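Local coordinates for GH127 beta-L-arabinofuranoside (Geobacillus stearothermophilus, PDB 4QK0), which probably hydrolyses beta-L-arabinofuranosides, releasing L-arabinose, as a glycoside hydrolase, at residues N17-F22 and K456-T461; T461-D466 and G484-G489; L552-I557 and L581-E586; P587-G592 and P624-P629. One frame throughout, in Å; residues are numbered along the deposited sequence.

Contact 1: residues N17-F22 and K456-T461; sequences NLKDQF and KIMQET
Lys19 carries the link to 456-461, reaching selenomethionine Met458 and the backbone of Gln459. The chain approaches it through Asn17, which is tied by its backbone and by ND2 to Asp445, and through Leu18, whose side chain lies against Trp23 and Ile27. At Lys19 the chain has just left the strand and its CB is directed at the second segment. The side chain first runs out beside its own backbone N (chi1 -67°), then folds at chi3 and again at chi4, and this double bend carries the ammonium group to the backbone of the other strand. On the way CE packs obliquely against CG of Met458, 3.7 Å from it. The tip then makes a weak hydrogen bond, Lys19 NZ standing 3.4 Å from Gln459 O. Glu460 adds the opposite charge at a distance, its OE2 5.2 Å from Lys19 NZ, so any attraction is probably modest at this exposed site. Asp20 turns to other work: its carboxylate caps the coming helix, OD1 accepting from Lys24 N and OD2 from Trp23 N. Phe22 opens that helix and meets Tyr26 edge-to-face. Within the antiparallel sheet, strand 444-450 lies between 15-18 and 453-461, so the lysine spans this intervening strand, touching Asp445, just where the chain passes from the sheet edge into helix 22-42.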
loop_
_atom_site.group_PDB
_atom_site.type_symbol
_atom_site.label_atom_id
_atom_site.label_comp_id
_atom_site.label_asym_id
_atom_site.label_seq_id
_atom_site.Cartn_x
_atom_site.Cartn_y
_atom_site.Cartn_z
ATOM N N ASN A 17 -38.358 -13.242 20.023
ATOM C CA ASN A 17 -37.694 -14.540 20.036
ATOM C C ASN A 17 -37.222 -14.889 18.669
ATOM O O ASN A 17 -37.988 -14.878 17.681
ATOM C CB ASN A 17 -38.615 -15.673 20.498
ATOM C CG ASN A 17 -39.194 -15.409 21.861
ATOM O OD1 ASN A 17 -38.486 -15.036 22.793
ATOM N ND2 ASN A 17 -40.494 -15.546 21.975
ATOM N N LEU A 18 -35.962 -15.257 18.607
ATOM C CA LEU A 18 -35.423 -15.782 17.365
ATOM C C LEU A 18 -35.911 -17.191 17.108
ATOM O O LEU A 18 -35.888 -17.990 17.998
ATOM C CB LEU A 18 -33.944 -15.871 17.476
ATOM C CG LEU A 18 -33.124 -14.803 16.821
ATOM C CD1 LEU A 18 -31.721 -15.317 16.991
ATOM C CD2 LEU A 18 -33.407 -14.651 15.342
ATOM N N LYS A 19 -36.327 -17.497 15.893
ATOM C CA LYS A 19 -36.724 -18.848 15.558
ATOM C C LYS A 19 -36.141 -19.186 14.192
ATOM O O LYS A 19 -36.849 -19.566 13.290
ATOM C CB LYS A 19 -38.270 -18.972 15.448
ATOM C CG LYS A 19 -39.178 -18.820 16.664
ATOM C CD LYS A 19 -40.688 -19.178 16.295
ATOM C CE LYS A 19 -41.467 -18.376 15.179
ATOM N NZ LYS A 19 -41.040 -18.530 13.741
ATOM N N ASP A 20 -34.858 -18.986 13.981
ATOM C CA ASP A 20 -34.343 -19.197 12.631
ATOM C C ASP A 20 -33.228 -20.228 12.685
ATOM O O ASP A 20 -33.074 -20.897 13.682
ATOM C CB ASP A 20 -33.904 -17.866 12.003
ATOM C CG ASP A 20 -32.513 -17.487 12.376
ATOM O OD1 ASP A 20 -32.064 -17.916 13.484
ATOM O OD2 ASP A 20 -31.868 -16.783 11.546
ATOM N N GLN A 21 -32.507 -20.395 11.596
ATOM C CA GLN A 21 -31.331 -21.260 11.586
ATOM C C GLN A 21 -30.080 -20.406 11.603
ATOM O O GLN A 21 -29.177 -20.614 12.407
ATOM C CB GLN A 21 -31.305 -22.093 10.312
ATOM C CG GLN A 21 -32.371 -23.173 10.228
ATOM C CD GLN A 21 -32.331 -24.107 11.421
ATOM O OE1 GLN A 21 -33.059 -23.891 12.380
ATOM N NE2 GLN A 21 -31.471 -25.129 11.384
ATOM N N PHE A 22 -30.062 -19.412 10.733
ATOM C CA PHE A 22 -28.883 -18.630 10.502
ATOM C C PHE A 22 -28.383 -17.893 11.749
ATOM O O PHE A 22 -27.254 -18.134 12.191
ATOM C CB PHE A 22 -29.157 -17.666 9.317
ATOM C CG PHE A 22 -27.940 -16.974 8.815
ATOM C CD1 PHE A 22 -27.076 -17.618 7.934
ATOM C CD2 PHE A 22 -27.611 -15.709 9.275
ATOM C CE1 PHE A 22 -25.937 -16.975 7.484
ATOM C CE2 PHE A 22 -26.471 -15.073 8.826
ATOM C CZ PHE A 22 -25.628 -15.709 7.936
ATOM N N LYS A 456 -49.268 -10.272 18.254
ATOM C CA LYS A 456 -48.257 -11.253 18.046
ATOM C C LYS A 456 -47.967 -11.335 16.534
ATOM O O LYS A 456 -48.864 -11.503 15.700
ATOM C CB LYS A 456 -48.727 -12.587 18.602
ATOM C CG LYS A 456 -47.612 -13.495 19.056
ATOM C CD LYS A 456 -47.191 -14.425 17.936
ATOM C CE LYS A 456 -46.029 -15.334 18.336
ATOM N NZ LYS A 456 -46.462 -16.668 18.850
ATOM N N ILE A 457 -46.688 -11.232 16.193
ATOM C CA ILE A 457 -46.243 -11.359 14.799
ATOM C C ILE A 457 -45.159 -12.415 14.647
ATOM O O ILE A 457 -44.233 -12.462 15.433
ATOM C CB ILE A 457 -45.807 -10.005 14.278
ATOM C CG1 ILE A 457 -47.065 -9.189 14.083
ATOM C CG2 ILE A 457 -45.082 -10.153 12.938
ATOM C CD1 ILE A 457 -46.838 -7.734 13.914
HETATM N N MSE A 458 -45.345 -13.305 13.689
HETATM C CA MSE A 458 -44.442 -14.419 13.440
HETATM C C MSE A 458 -43.895 -14.240 12.044
HETATM O O MSE A 458 -44.667 -13.954 11.115
HETATM C CB MSE A 458 -45.268 -15.691 13.446
HETATM C CG MSE A 458 -44.748 -16.815 14.317
HETATM SE SE MSE A 458 -46.150 -18.103 14.696
HETATM C CE MSE A 458 -47.605 -16.899 15.287
ATOM N N GLN A 459 -42.574 -14.402 11.886
ATOM C CA GLN A 459 -41.917 -14.488 10.551
ATOM C C GLN A 459 -41.398 -15.883 10.321
ATOM O O GLN A 459 -40.611 -16.360 11.134
ATOM C CB GLN A 459 -40.670 -13.639 10.503
ATOM C CG GLN A 459 -40.820 -12.261 10.000
ATOM C CD GLN A 459 -39.497 -11.623 9.659
ATOM O OE1 GLN A 459 -38.878 -11.950 8.645
ATOM N NE2 GLN A 459 -39.067 -10.719 10.491
ATOM N N GLU A 460 -41.758 -16.501 9.206
ATOM C CA GLU A 460 -41.155 -17.778 8.793
ATOM C C GLU A 460 -40.496 -17.552 7.440
ATOM O O GLU A 460 -41.128 -17.057 6.520
ATOM C CB GLU A 460 -42.198 -18.894 8.666
ATOM C CG GLU A 460 -42.982 -19.132 9.962
ATOM C CD GLU A 460 -44.075 -20.206 9.831
ATOM O OE1 GLU A 460 -45.111 -19.979 9.154
ATOM O OE2 GLU A 460 -43.890 -21.282 10.427
ATOM N N THR A 461 -39.237 -17.911 7.329
ATOM C CA THR A 461 -38.479 -17.623 6.101
ATOM C C THR A 461 -37.144 -18.341 6.159
ATOM O O THR A 461 -36.611 -18.537 7.263
ATOM C CB THR A 461 -38.206 -16.109 5.935
ATOM O OG1 THR A 461 -37.581 -15.868 4.663
ATOM C CG2 THR A 461 -37.382 -15.575 7.066
#

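Contact 2: residues T461-D466 and G484-G489; sequences TNYPWD and GLRIPG
Tyr463 and Arg486 converge on one carboxylate, and Pro488 borders the same buried spot. CG of the tyrosine is anti to its backbone N (chi1 -157°), which projects the ring toward 484-489 and leaves the hydroxyl as its only touching atom. That oxygen lies 4.1 Å from CG of Pro488, the two side chains running past each other in opposite senses, and Tyr463 OH is 4.2 Å from Arg486 NH2. Neither distance is a bond. The cohesion comes from Glu361 of helix 354-365, whose OE2 is hydrogen-bonded to Tyr463 OH and salt-bridged to Arg486 NH2, while Asp358 holds NH1 and the His439 carbonyl takes NE. With every guanidinium nitrogen engaged, the arginine is firmly oriented. Asn462 and Gly489, in contrast, are exposed and make no contact across the segments. The tyrosine is positioned by its own loop: Tyr463 N donates to Thr461 OG1 at 3.1 Å, an ST turn, and Trp465 N donates to Asn462 O at 2.9 Å. With the cis peptide before Pro464, this second bond closes a type VI beta turn in the connection between antiparallel strands 453-461 and 468-475.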
loop_
_atom_site.group_PDB
_atom_site.type_symbol
_atom_site.label_atom_id
_atom_site.label_comp_id
_atom_site.label_asym_id
_atom_site.label_seq_id
_atom_site.Cartn_x
_atom_site.Cartn_y
_atom_site.Cartn_z
ATOM N N THR A 461 -39.237 -17.911 7.329
ATOM C CA THR A 461 -38.479 -17.623 6.101
ATOM C C THR A 461 -37.144 -18.341 6.159
ATOM O O THR A 461 -36.611 -18.537 7.263
ATOM C CB THR A 461 -38.206 -16.109 5.935
ATOM O OG1 THR A 461 -37.581 -15.868 4.663
ATOM C CG2 THR A 461 -37.382 -15.575 7.066
ATOM N N ASN A 462 -36.644 -18.750 4.998
ATOM C CA ASN A 462 -35.263 -19.290 4.889
ATOM C C ASN A 462 -34.252 -18.224 4.439
ATOM O O ASN A 462 -33.135 -18.556 4.078
ATOM C CB ASN A 462 -35.177 -20.468 3.913
ATOM C CG ASN A 462 -36.075 -21.635 4.305
ATOM O OD1 ASN A 462 -36.719 -22.232 3.440
ATOM N ND2 ASN A 462 -36.153 -21.941 5.602
ATOM N N TYR A 463 -34.652 -16.952 4.477
ATOM C CA TYR A 463 -33.749 -15.844 4.276
ATOM C C TYR A 463 -32.560 -16.052 5.194
ATOM O O TYR A 463 -32.729 -16.447 6.355
ATOM C CB TYR A 463 -34.473 -14.590 4.628
ATOM C CG TYR A 463 -34.003 -13.252 4.041
ATOM C CD1 TYR A 463 -33.011 -12.505 4.653
ATOM C CD2 TYR A 463 -34.713 -12.659 3.003
ATOM C CE1 TYR A 463 -32.681 -11.264 4.173
ATOM C CE2 TYR A 463 -34.391 -11.408 2.546
ATOM C CZ TYR A 463 -33.389 -10.719 3.121
ATOM O OH TYR A 463 -33.068 -9.470 2.626
ATOM N N PRO A 464 -31.331 -15.783 4.690
ATOM C CA PRO A 464 -31.032 -15.111 3.438
ATOM C C PRO A 464 -30.914 -15.977 2.223
ATOM O O PRO A 464 -30.621 -15.453 1.135
ATOM C CB PRO A 464 -29.687 -14.467 3.730
ATOM C CG PRO A 464 -29.033 -15.434 4.625
ATOM C CD PRO A 464 -30.131 -15.983 5.495
ATOM N N TRP A 465 -31.159 -17.280 2.355
ATOM C CA TRP A 465 -30.964 -18.221 1.212
ATOM C C TRP A 465 -32.097 -18.181 0.230
ATOM O O TRP A 465 -31.946 -18.633 -0.909
ATOM C CB TRP A 465 -30.721 -19.656 1.697
ATOM C CG TRP A 465 -29.674 -19.679 2.722
ATOM C CD1 TRP A 465 -29.780 -20.138 3.976
ATOM C CD2 TRP A 465 -28.344 -19.195 2.574
ATOM N NE1 TRP A 465 -28.613 -19.937 4.647
ATOM C CE2 TRP A 465 -27.706 -19.375 3.802
ATOM C CE3 TRP A 465 -27.636 -18.630 1.514
ATOM C CZ2 TRP A 465 -26.382 -19.025 4.022
ATOM C CZ3 TRP A 465 -26.298 -18.243 1.732
ATOM C CH2 TRP A 465 -25.699 -18.439 2.979
ATOM N N ASP A 466 -33.231 -17.635 0.659
ATOM C CA ASP A 466 -34.423 -17.588 -0.173
ATOM C C ASP A 466 -35.237 -16.335 0.178
ATOM O O ASP A 466 -35.230 -15.889 1.343
ATOM C CB ASP A 466 -35.214 -18.889 0.082
ATOM C CG ASP A 466 -36.571 -18.862 -0.514
ATOM O OD1 ASP A 466 -36.673 -19.038 -1.737
ATOM O OD2 ASP A 466 -37.531 -18.624 0.251
ATOM N N GLY A 484 -45.148 -1.773 8.592
ATOM C CA GLY A 484 -44.160 -1.195 7.638
ATOM C C GLY A 484 -43.127 -2.240 7.243
ATOM O O GLY A 484 -42.420 -2.724 8.091
ATOM N N LEU A 485 -43.111 -2.640 5.991
ATOM C CA LEU A 485 -42.214 -3.702 5.523
ATOM C C LEU A 485 -41.102 -3.185 4.589
ATOM O O LEU A 485 -41.415 -2.632 3.563
ATOM C CB LEU A 485 -43.021 -4.762 4.798
ATOM C CG LEU A 485 -44.240 -5.258 5.590
ATOM C CD1 LEU A 485 -45.027 -6.236 4.755
ATOM C CD2 LEU A 485 -43.855 -5.916 6.872
ATOM N N ARG A 486 -39.831 -3.350 4.966
ATOM C CA ARG A 486 -38.742 -2.896 4.105
ATOM C C ARG A 486 -38.722 -3.671 2.810
ATOM O O ARG A 486 -38.805 -4.895 2.778
ATOM C CB ARG A 486 -37.381 -3.051 4.754
ATOM C CG ARG A 486 -36.233 -2.706 3.773
ATOM C CD ARG A 486 -34.899 -2.664 4.453
ATOM N NE ARG A 486 -34.561 -3.977 4.976
ATOM C CZ ARG A 486 -33.750 -4.870 4.404
ATOM N NH1 ARG A 486 -33.111 -4.627 3.249
ATOM N NH2 ARG A 486 -33.581 -6.007 5.015
ATOM N N ILE A 487 -38.655 -2.935 1.724
ATOM C CA ILE A 487 -38.470 -3.549 0.419
ATOM C C ILE A 487 -36.950 -3.416 0.122
ATOM O O ILE A 487 -36.462 -2.287 -0.107
ATOM C CB ILE A 487 -39.338 -2.868 -0.656
ATOM C CG1 ILE A 487 -40.806 -2.839 -0.220
ATOM C CG2 ILE A 487 -39.221 -3.619 -1.978
ATOM C CD1 ILE A 487 -41.400 -4.187 0.170
ATOM N N PRO A 488 -36.200 -4.529 0.196
ATOM C CA PRO A 488 -34.718 -4.403 0.131
ATOM C C PRO A 488 -34.244 -3.788 -1.152
ATOM O O PRO A 488 -34.764 -4.099 -2.230
ATOM C CB PRO A 488 -34.237 -5.842 0.205
ATOM C CG PRO A 488 -35.357 -6.552 0.942
ATOM C CD PRO A 488 -36.595 -5.928 0.382
ATOM N N GLY A 489 -33.382 -2.800 -0.994
ATOM C CA GLY A 489 -32.825 -2.068 -2.135
ATOM C C GLY A 489 -32.142 -2.978 -3.140
ATOM O O GLY A 489 -32.071 -2.624 -4.285
#

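Contact 3: residues L552-I557 and L581-E586; sequences LQRGPI and LEAHFE
Two side-chain touches join 552-557 to 581-586: Leu552 with Leu581, and Arg554 with Ala583. Both leucines carry CG beside the backbone N, yet chi2 differs, extended in Leu552 and an unusual 14° in Leu581; their CD2 methyls meet at 3.9 Å as the side chains cross. Arg554 is stretched out, CG anti to the backbone N (chi1 178°) and the chain straight as far as NE. Its distal part therefore passes the methyl of Ala583, whose CB is 3.8 Å from both CD and NE of Arg554, and the guanidinium continues to Trp465, where NH1 binds the carbonyl oxygen. On the far side of the second strand His584 NE2 donates in its ring plane to Glu586 OE2 at 2.8 Å and comes to the carboxylate from above its plane. Arg554 to Ile557 form a type II' turn with Gly555 and Pro556 at its corners, and Gln553 NE2 grips Gly555 O at 3.0 Å, nearly straight. This is a beta hairpin with a two-residue type II' loop, facing strand 574-586 through side chains within the mixed C-terminal sheet.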
loop_
_atom_site.group_PDB
_atom_site.type_symbol
_atom_site.label_atom_id
_atom_site.label_comp_id
_atom_site.label_asym_id
_atom_site.label_seq_id
_atom_site.Cartn_x
_atom_site.Cartn_y
_atom_site.Cartn_z
ATOM N N LEU A 552 -19.951 -10.520 -7.374
ATOM C CA LEU A 552 -21.214 -11.260 -7.373
ATOM C C LEU A 552 -21.979 -11.098 -6.056
ATOM O O LEU A 552 -21.402 -11.081 -4.973
ATOM C CB LEU A 552 -20.941 -12.730 -7.594
ATOM C CG LEU A 552 -20.244 -12.989 -8.917
ATOM C CD1 LEU A 552 -19.949 -14.450 -9.046
ATOM C CD2 LEU A 552 -21.061 -12.537 -10.114
ATOM N N GLN A 553 -23.291 -10.928 -6.178
ATOM C CA GLN A 553 -24.162 -10.786 -5.032
ATOM C C GLN A 553 -25.493 -11.504 -5.295
ATOM O O GLN A 553 -26.059 -11.441 -6.381
ATOM C CB GLN A 553 -24.417 -9.317 -4.715
ATOM C CG GLN A 553 -25.208 -9.120 -3.432
ATOM C CD GLN A 553 -25.357 -7.685 -2.957
ATOM O OE1 GLN A 553 -24.490 -6.852 -3.186
ATOM N NE2 GLN A 553 -26.416 -7.431 -2.185
ATOM N N ARG A 554 -26.023 -12.110 -4.248
ATOM C CA ARG A 554 -27.376 -12.726 -4.312
ATOM C C ARG A 554 -28.167 -12.425 -3.043
ATOM O O ARG A 554 -27.712 -12.740 -1.940
ATOM C CB ARG A 554 -27.202 -14.224 -4.460
ATOM C CG ARG A 554 -28.491 -15.006 -4.485
ATOM C CD ARG A 554 -28.264 -16.491 -4.766
ATOM N NE ARG A 554 -29.585 -17.122 -4.878
ATOM C CZ ARG A 554 -30.322 -17.540 -3.851
ATOM N NH1 ARG A 554 -29.902 -17.462 -2.613
ATOM N NH2 ARG A 554 -31.503 -18.035 -4.073
ATOM N N GLY A 555 -29.346 -11.818 -3.175
ATOM C CA GLY A 555 -30.042 -11.348 -1.967
ATOM C C GLY A 555 -29.122 -10.337 -1.322
ATOM O O GLY A 555 -28.445 -9.577 -2.026
ATOM N N PRO A 556 -29.023 -10.351 0.009
ATOM C CA PRO A 556 -28.116 -9.441 0.750
ATOM C C PRO A 556 -26.638 -9.900 0.828
ATOM O O PRO A 556 -25.834 -9.204 1.440
ATOM C CB PRO A 556 -28.706 -9.473 2.174
ATOM C CG PRO A 556 -29.163 -10.886 2.312
ATOM C CD PRO A 556 -29.706 -11.255 0.941
ATOM N N ILE A 557 -26.318 -11.067 0.258
ATOM C CA ILE A 557 -25.035 -11.679 0.474
ATOM C C ILE A 557 -24.078 -11.469 -0.703
ATOM O O ILE A 557 -24.395 -11.801 -1.844
ATOM C CB ILE A 557 -25.158 -13.167 0.815
ATOM C CG1 ILE A 557 -25.715 -13.244 2.248
ATOM C CG2 ILE A 557 -23.783 -13.820 0.759
ATOM C CD1 ILE A 557 -25.994 -14.649 2.691
ATOM N N LEU A 581 -24.672 -17.811 -14.903
ATOM C CA LEU A 581 -24.416 -18.111 -13.517
ATOM C C LEU A 581 -25.626 -18.812 -12.912
ATOM O O LEU A 581 -26.750 -18.552 -13.308
ATOM C CB LEU A 581 -24.105 -16.838 -12.743
ATOM C CG LEU A 581 -22.851 -15.999 -12.844
ATOM C CD1 LEU A 581 -22.041 -16.362 -14.053
ATOM C CD2 LEU A 581 -23.137 -14.501 -12.790
ATOM N N GLU A 582 -25.377 -19.708 -11.965
ATOM C CA GLU A 582 -26.410 -20.513 -11.325
ATOM C C GLU A 582 -26.107 -20.555 -9.838
ATOM O O GLU A 582 -24.968 -20.445 -9.445
ATOM C CB GLU A 582 -26.424 -21.957 -11.846
ATOM C CG GLU A 582 -26.572 -22.143 -13.360
ATOM C CD GLU A 582 -28.020 -22.135 -13.850
ATOM O OE1 GLU A 582 -28.275 -22.500 -15.024
ATOM O OE2 GLU A 582 -28.915 -21.765 -13.072
ATOM N N ALA A 583 -27.140 -20.721 -9.020
ATOM C CA ALA A 583 -26.992 -20.825 -7.583
ATOM C C ALA A 583 -27.676 -22.051 -7.107
ATOM O O ALA A 583 -28.707 -22.398 -7.620
ATOM C CB ALA A 583 -27.598 -19.613 -6.898
ATOM N N HIS A 584 -27.123 -22.702 -6.106
ATOM C CA HIS A 584 -27.858 -23.803 -5.473
ATOM C C HIS A 584 -27.342 -23.999 -4.074
ATOM O O HIS A 584 -26.221 -23.578 -3.728
ATOM C CB HIS A 584 -27.716 -25.121 -6.270
ATOM C CG HIS A 584 -26.328 -25.676 -6.262
ATOM N ND1 HIS A 584 -25.364 -25.267 -7.155
ATOM C CD2 HIS A 584 -25.718 -26.559 -5.438
ATOM C CE1 HIS A 584 -24.218 -25.870 -6.888
ATOM N NE2 HIS A 584 -24.406 -26.664 -5.851
ATOM N N PHE A 585 -28.146 -24.686 -3.272
ATOM C CA PHE A 585 -27.851 -24.871 -1.860
ATOM C C PHE A 585 -26.936 -26.062 -1.665
ATOM O O PHE A 585 -27.152 -27.094 -2.262
ATOM C CB PHE A 585 -29.176 -25.010 -1.076
ATOM C CG PHE A 585 -29.004 -24.971 0.403
ATOM C CD1 PHE A 585 -28.567 -23.825 1.012
ATOM C CD2 PHE A 585 -29.259 -26.088 1.187
ATOM C CE1 PHE A 585 -28.358 -23.777 2.380
ATOM C CE2 PHE A 585 -29.056 -26.047 2.562
ATOM C CZ PHE A 585 -28.616 -24.882 3.155
ATOM N N GLU A 586 -25.915 -25.909 -0.819
ATOM C CA GLU A 586 -25.028 -26.993 -0.417
ATOM C C GLU A 586 -25.155 -27.220 1.086
ATOM O O GLU A 586 -24.516 -26.521 1.881
ATOM C CB GLU A 586 -23.578 -26.664 -0.721
ATOM C CG GLU A 586 -23.225 -26.634 -2.199
ATOM C CD GLU A 586 -23.023 -28.023 -2.801
ATOM O OE1 GLU A 586 -23.094 -29.057 -2.058
ATOM O OE2 GLU A 586 -22.857 -28.069 -4.035
#

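Contact 4: residues P587-G592 and P624-P629; sequences PDLLEG and PFRAIP
Leu589 and Leu590, consecutive in a turn, meet Arg626 and Ile628, two residues apart on the same face of strand 620-629. Arg626 can be followed outward. Its CB is directed at the loop, and CG stands anti to the backbone N (chi1 -171°), so the chain starts straight; the side chain packs on Thr597 of the adjoining strand. It then bends about the CG-CD bond (chi3 82°), and this brings one face of the guanidinium under Leu589. CZ, at the middle of that group, lies 4.2 Å from Leu589 CD2. NH1 is 4.1 Å from the same Leu589 CD2, and the methyl sits over the plane, displaced toward the rim. NH2 is likewise 4.2 Å from Leu589 CD2 and forms a salt bridge with Asp565. Ile628 serves both leucines. Its CD1 is 3.9 Å from Leu590 CD1, the two side chains crossing near a right angle, while its CG2 approaches Leu589 CD2 more loosely at 4.4 Å. Both leucines point to the strand from a type I' turn that runs from Leu589 to Gly592 and is closed by Gly592 N to Leu589 O at 2.8 Å. Cohesion between loop and strand is thus dispersive: the arginine offers its flat face to a methyl while its NH2 is salt-bridged to Asp565, so the pairing makes little demand on direction.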
loop_
_atom_site.group_PDB
_atom_site.type_symbol
_atom_site.label_atom_id
_atom_site.label_comp_id
_atom_site.label_asym_id
_atom_site.label_seq_id
_atom_site.Cartn_x
_atom_site.Cartn_y
_atom_site.Cartn_z
ATOM N N PRO A 587 -25.978 -28.203 1.493
ATOM C CA PRO A 587 -26.253 -28.321 2.922
ATOM C C PRO A 587 -25.031 -28.595 3.758
ATOM O O PRO A 587 -25.005 -28.175 4.883
ATOM C CB PRO A 587 -27.251 -29.491 3.030
ATOM C CG PRO A 587 -27.500 -29.984 1.651
ATOM C CD PRO A 587 -26.575 -29.285 0.696
ATOM N N ASP A 588 -24.014 -29.266 3.224
ATOM C CA ASP A 588 -22.898 -29.684 4.073
ATOM C C ASP A 588 -21.682 -28.790 3.969
ATOM O O ASP A 588 -20.623 -29.121 4.508
ATOM C CB ASP A 588 -22.519 -31.157 3.790
ATOM C CG ASP A 588 -23.718 -32.100 3.976
ATOM O OD1 ASP A 588 -24.391 -32.006 5.034
ATOM O OD2 ASP A 588 -24.016 -32.883 3.049
ATOM N N LEU A 589 -21.833 -27.659 3.285
ATOM C CA LEU A 589 -20.721 -26.772 3.069
ATOM C C LEU A 589 -20.864 -25.540 3.929
ATOM O O LEU A 589 -21.828 -24.799 3.781
ATOM C CB LEU A 589 -20.657 -26.425 1.577
ATOM C CG LEU A 589 -19.569 -25.448 1.181
ATOM C CD1 LEU A 589 -18.195 -26.127 1.191
ATOM C CD2 LEU A 589 -19.890 -24.888 -0.195
ATOM N N LEU A 590 -19.894 -25.328 4.811
ATOM C CA LEU A 590 -19.756 -24.075 5.524
ATOM C C LEU A 590 -21.047 -23.761 6.321
ATOM O O LEU A 590 -21.570 -22.642 6.294
ATOM C CB LEU A 590 -19.453 -22.960 4.498
ATOM C CG LEU A 590 -18.103 -23.074 3.771
ATOM C CD1 LEU A 590 -17.983 -22.106 2.593
ATOM C CD2 LEU A 590 -16.951 -22.850 4.725
ATOM N N GLU A 591 -21.552 -24.796 6.986
ATOM C CA GLU A 591 -22.789 -24.784 7.780
ATOM C C GLU A 591 -24.045 -24.706 6.957
ATOM O O GLU A 591 -25.127 -24.620 7.520
ATOM C CB GLU A 591 -22.783 -23.713 8.872
ATOM C CG GLU A 591 -21.632 -23.880 9.841
ATOM C CD GLU A 591 -21.712 -25.144 10.708
ATOM O OE1 GLU A 591 -22.809 -25.679 10.949
ATOM O OE2 GLU A 591 -20.644 -25.584 11.192
ATOM N N GLY A 592 -23.942 -24.776 5.634
ATOM C CA GLY A 592 -25.133 -24.778 4.795
ATOM C C GLY A 592 -25.300 -23.465 4.080
ATOM O O GLY A 592 -25.792 -22.518 4.644
ATOM N N PRO A 624 -14.444 -23.925 -15.022
ATOM C CA PRO A 624 -15.548 -23.754 -14.083
ATOM C C PRO A 624 -15.078 -22.914 -12.882
ATOM O O PRO A 624 -13.883 -22.961 -12.559
ATOM C CB PRO A 624 -15.817 -25.192 -13.599
ATOM C CG PRO A 624 -14.448 -25.841 -13.638
ATOM C CD PRO A 624 -13.730 -25.213 -14.823
ATOM N N PHE A 625 -15.966 -22.112 -12.267
ATOM C CA PHE A 625 -15.654 -21.494 -10.951
ATOM C C PHE A 625 -16.754 -21.694 -9.974
ATOM O O PHE A 625 -17.905 -21.838 -10.347
ATOM C CB PHE A 625 -15.376 -19.987 -11.017
ATOM C CG PHE A 625 -16.594 -19.155 -11.188
ATOM C CD1 PHE A 625 -17.311 -18.623 -10.103
ATOM C CD2 PHE A 625 -17.019 -18.866 -12.459
ATOM C CE1 PHE A 625 -18.442 -17.826 -10.316
ATOM C CE2 PHE A 625 -18.142 -18.087 -12.664
ATOM C CZ PHE A 625 -18.836 -17.558 -11.599
ATOM N N ARG A 626 -16.393 -21.524 -8.728
ATOM C CA ARG A 626 -17.333 -21.536 -7.663
ATOM C C ARG A 626 -17.098 -20.424 -6.674
ATOM O O ARG A 626 -15.959 -20.201 -6.186
ATOM C CB ARG A 626 -17.260 -22.889 -6.931
ATOM C CG ARG A 626 -18.400 -23.005 -5.947
ATOM C CD ARG A 626 -18.702 -24.447 -5.607
ATOM N NE ARG A 626 -17.773 -24.869 -4.584
ATOM C CZ ARG A 626 -17.957 -25.905 -3.784
ATOM N NH1 ARG A 626 -19.077 -26.610 -3.873
ATOM N NH2 ARG A 626 -17.022 -26.221 -2.901
ATOM N N ALA A 627 -18.203 -19.763 -6.300
ATOM C CA ALA A 627 -18.134 -18.658 -5.378
ATOM C C ALA A 627 -18.945 -19.019 -4.142
ATOM O O ALA A 627 -19.985 -19.648 -4.249
ATOM C CB ALA A 627 -18.639 -17.383 -6.038
ATOM N N ILE A 628 -18.472 -18.553 -2.994
ATOM C CA ILE A 628 -19.141 -18.731 -1.729
ATOM C C ILE A 628 -19.363 -17.361 -1.032
ATOM O O ILE A 628 -18.808 -16.352 -1.466
ATOM C CB ILE A 628 -18.306 -19.624 -0.781
ATOM C CG1 ILE A 628 -16.893 -19.053 -0.586
ATOM C CG2 ILE A 628 -18.206 -21.044 -1.349
ATOM C CD1 ILE A 628 -16.475 -18.945 0.834
ATOM N N PRO A 629 -20.185 -17.331 0.045
ATOM C CA PRO A 629 -20.442 -16.088 0.716
ATOM C C PRO A 629 -19.202 -15.520 1.335
ATOM O O PRO A 629 -18.429 -16.258 1.962
ATOM C CB PRO A 629 -21.444 -16.500 1.833
ATOM C CG PRO A 629 -22.202 -17.612 1.249
ATOM C CD PRO A 629 -21.150 -18.376 0.476
#

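Contact 2 is the most buried of the four, with its polar groups gathered round Glu361, whereas contacts 1, 3 and 4 are partly exposed. Contact 1 belongs to the seven-stranded antiparallel sheet and rests on a lysine; contacts 3 and 4 use the C-terminal sheet and rely on leucines, an isoleucine and an alanine, with methyl groups against arginine side chains. Thr461 is common to contacts 1 and 2, and Phe22 packs on Pro464 and Trp465. The same 461-466 loop reaches contact 3, where Pro464 and Trp465 pack on Ile557, and contact 4, at Gly592 and Pro629. Contacts 3 and 4, centres about 10 Å apart, also adjoin through Ile557 and Pro629.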